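Local structure of phosphatidylinositol phosphate phosphatase (1I9Z) at residues A[233-238]-A[282-287]. The protein removes the 5-phosphate from soluble and lipid inositol phosphates through its catalytic 5-phosphatase domain, helping to control phosphatidylinositol 4,5-bisphosphate levels in fission yeast. Sequence-based numbering, arbitrary orientation.
Sequences EYDQLN and TDRILY
Arg-284 leaves its strand with CG anti to the carbonyl carbon (chi1 -47°), and bends at chi2 and chi3 carry the guanidinium across to Asp-235, whose CG lies anti to its own backbone N (chi1 171°). The two groups meet tip to tip in a buried, end-on salt bridge that ties the N-cap of helix 236-242 to strand 283-288, an outermost strand of one of the two sheets of this DNase I-like domain. NH1 of Arg-284 gives a nearly straight bond to OD2 of Asp-235 at 2.7 Å, and NH2 of Arg-284 reaches OD1 of Asp-235 at 2.8 Å on the syn side. The carboxylate and guanidinium planes are turned 47° apart, and NH1 comes to OD2 from above the carboxylate plane. On the opposite face of that plane arrives the capping bond from Asn-238 N to Asp-235 OD2, 2.8 Å long. Arg-284 also pairs through NE with Glu-252 and through NH2 with the carbonyl of Trp-281, bonds that probably help hold the guanidinium against turning. An alanine in place of Asp-235 would probably leave NH1 and NH2 without their carboxylate, Glu-252 remaining at NE, and the helix without its side-chain cap. Leu-237 closes over one guanidinium face, its CD2 3.7 Å from CZ of Arg-284, and the same methyl touches CD1 of Leu-286 at 4.3 Å.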
loop_
_atom_site.group_PDB
_atom_site.type_symbol
_atom_site.label_atom_id
_atom_site.label_comp_id
_atom_site.label_asym_id
_atom_site.label_seq_id
_atom_site.Cartn_x
_atom_site.Cartn_y
_atom_site.Cartn_z
ATOM N N GLU A 233 -14.047 10.319 15.313
ATOM C CA GLU A 233 -15.377 9.745 15.545
ATOM C C GLU A 233 -16.311 10.117 14.421
ATOM O O GLU A 233 -17.374 9.451 14.205
ATOM C CB GLU A 233 -16.016 10.288 16.850
ATOM C CG GLU A 233 -15.422 9.797 18.118
ATOM C CD GLU A 233 -16.115 10.479 19.355
ATOM O OE1 GLU A 233 -17.306 10.876 19.253
ATOM O OE2 GLU A 233 -15.466 10.625 20.430
ATOM N N TYR A 234 -15.957 11.148 13.653
ATOM C CA TYR A 234 -16.800 11.526 12.563
ATOM C C TYR A 234 -16.164 11.199 11.199
ATOM O O TYR A 234 -16.686 11.631 10.179
ATOM C CB TYR A 234 -17.045 12.999 12.620
ATOM C CG TYR A 234 -18.005 13.290 13.767
ATOM C CD1 TYR A 234 -17.550 13.475 15.056
ATOM C CD2 TYR A 234 -19.369 13.253 13.531
ATOM C CE1 TYR A 234 -18.497 13.636 16.172
ATOM C CE2 TYR A 234 -20.292 13.400 14.599
ATOM C CZ TYR A 234 -19.819 13.588 15.895
ATOM O OH TYR A 234 -20.765 13.682 16.883
ATOM N N ASP A 235 -15.073 10.458 11.206
ATOM C CA ASP A 235 -14.416 10.106 9.919
ATOM C C ASP A 235 -15.233 9.044 9.200
ATOM O O ASP A 235 -15.549 7.985 9.788
ATOM C CB ASP A 235 -13.013 9.592 10.183
ATOM C CG ASP A 235 -12.358 9.008 8.937
ATOM O OD1 ASP A 235 -12.061 9.784 8.022
ATOM O OD2 ASP A 235 -12.141 7.791 8.908
ATOM N N GLN A 236 -15.581 9.326 7.940
ATOM C CA GLN A 236 -16.393 8.358 7.134
ATOM C C GLN A 236 -15.682 7.047 6.859
ATOM O O GLN A 236 -16.299 5.995 6.885
ATOM C CB GLN A 236 -16.772 8.998 5.801
ATOM C CG GLN A 236 -17.765 10.180 5.955
ATOM C CD GLN A 236 -17.855 10.926 4.678
ATOM O OE1 GLN A 236 -17.074 10.654 3.742
ATOM N NE2 GLN A 236 -18.795 11.874 4.588
ATOM N N LEU A 237 -14.366 7.060 6.627
ATOM C CA LEU A 237 -13.736 5.783 6.350
ATOM C C LEU A 237 -13.790 4.812 7.570
ATOM O O LEU A 237 -14.115 3.607 7.416
ATOM C CB LEU A 237 -12.274 5.972 5.919
ATOM C CG LEU A 237 -11.557 4.609 5.633
ATOM C CD1 LEU A 237 -12.275 3.861 4.487
ATOM C CD2 LEU A 237 -10.107 4.809 5.199
ATOM N N ASN A 238 -13.448 5.333 8.760
ATOM C CA ASN A 238 -13.502 4.539 9.988
ATOM C C ASN A 238 -14.902 3.958 10.162
ATOM O O ASN A 238 -15.064 2.743 10.518
ATOM C CB ASN A 238 -13.163 5.425 11.194
ATOM C CG ASN A 238 -13.360 4.691 12.550
ATOM O OD1 ASN A 238 -12.684 3.730 12.853
ATOM N ND2 ASN A 238 -14.285 5.177 13.332
ATOM N N THR A 282 -8.290 12.666 3.880
ATOM C CA THR A 282 -8.573 12.068 2.556
ATOM C C THR A 282 -7.525 11.016 2.176
ATOM O O THR A 282 -7.827 10.080 1.451
ATOM C CB THR A 282 -8.530 13.137 1.423
ATOM O OG1 THR A 282 -7.393 14.002 1.583
ATOM C CG2 THR A 282 -9.748 13.977 1.455
ATOM N N ASP A 283 -6.291 11.185 2.678
ATOM C CA ASP A 283 -5.126 10.317 2.290
ATOM C C ASP A 283 -4.868 9.245 3.322
ATOM O O ASP A 283 -4.626 9.567 4.467
ATOM C CB ASP A 283 -3.913 11.247 2.135
ATOM C CG ASP A 283 -4.264 12.379 1.171
ATOM O OD1 ASP A 283 -4.303 12.097 -0.054
ATOM O OD2 ASP A 283 -4.631 13.519 1.616
ATOM N N ARG A 284 -4.915 7.989 2.895
ATOM C CA ARG A 284 -4.841 6.872 3.883
ATOM C C ARG A 284 -4.024 5.729 3.381
ATOM O O ARG A 284 -3.860 5.538 2.149
ATOM C CB ARG A 284 -6.290 6.390 4.151
ATOM C CG ARG A 284 -7.287 7.557 4.428
ATOM C CD ARG A 284 -7.121 8.144 5.828
ATOM N NE ARG A 284 -7.804 7.403 6.910
ATOM C CZ ARG A 284 -9.062 7.675 7.305
ATOM N NH1 ARG A 284 -9.595 6.966 8.293
ATOM N NH2 ARG A 284 -9.795 8.643 6.727
ATOM N N ILE A 285 -3.477 4.959 4.313
ATOM C CA ILE A 285 -2.730 3.738 3.940
ATOM C C ILE A 285 -3.295 2.642 4.827
ATOM O O ILE A 285 -3.293 2.799 6.038
ATOM C CB ILE A 285 -1.225 3.916 4.168
ATOM C CG1 ILE A 285 -0.715 5.022 3.237
ATOM C CG2 ILE A 285 -0.417 2.637 3.873
ATOM C CD1 ILE A 285 0.749 5.539 3.727
ATOM N N LEU A 286 -3.793 1.573 4.205
ATOM C CA LEU A 286 -4.404 0.422 4.897
ATOM C C LEU A 286 -3.656 -0.860 4.497
ATOM O O LEU A 286 -3.132 -0.923 3.365
ATOM C CB LEU A 286 -5.866 0.237 4.450
ATOM C CG LEU A 286 -6.713 1.515 4.566
ATOM C CD1 LEU A 286 -8.102 1.148 3.982
ATOM C CD2 LEU A 286 -6.812 2.036 6.029
ATOM N N TYR A 287 -3.600 -1.883 5.382
ATOM C CA TYR A 287 -2.864 -3.084 4.996
ATOM C C TYR A 287 -3.642 -4.307 5.420
ATOM O O TYR A 287 -4.479 -4.266 6.369
ATOM C CB TYR A 287 -1.450 -3.117 5.622
ATOM C CG TYR A 287 -1.453 -3.277 7.155
ATOM C CD1 TYR A 287 -1.375 -4.545 7.746
ATOM C CD2 TYR A 287 -1.549 -2.176 7.980
ATOM C CE1 TYR A 287 -1.401 -4.695 9.153
ATOM C CE2 TYR A 287 -1.581 -2.301 9.380
ATOM C CZ TYR A 287 -1.507 -3.590 9.944
ATOM O OH TYR A 287 -1.568 -3.723 11.314
#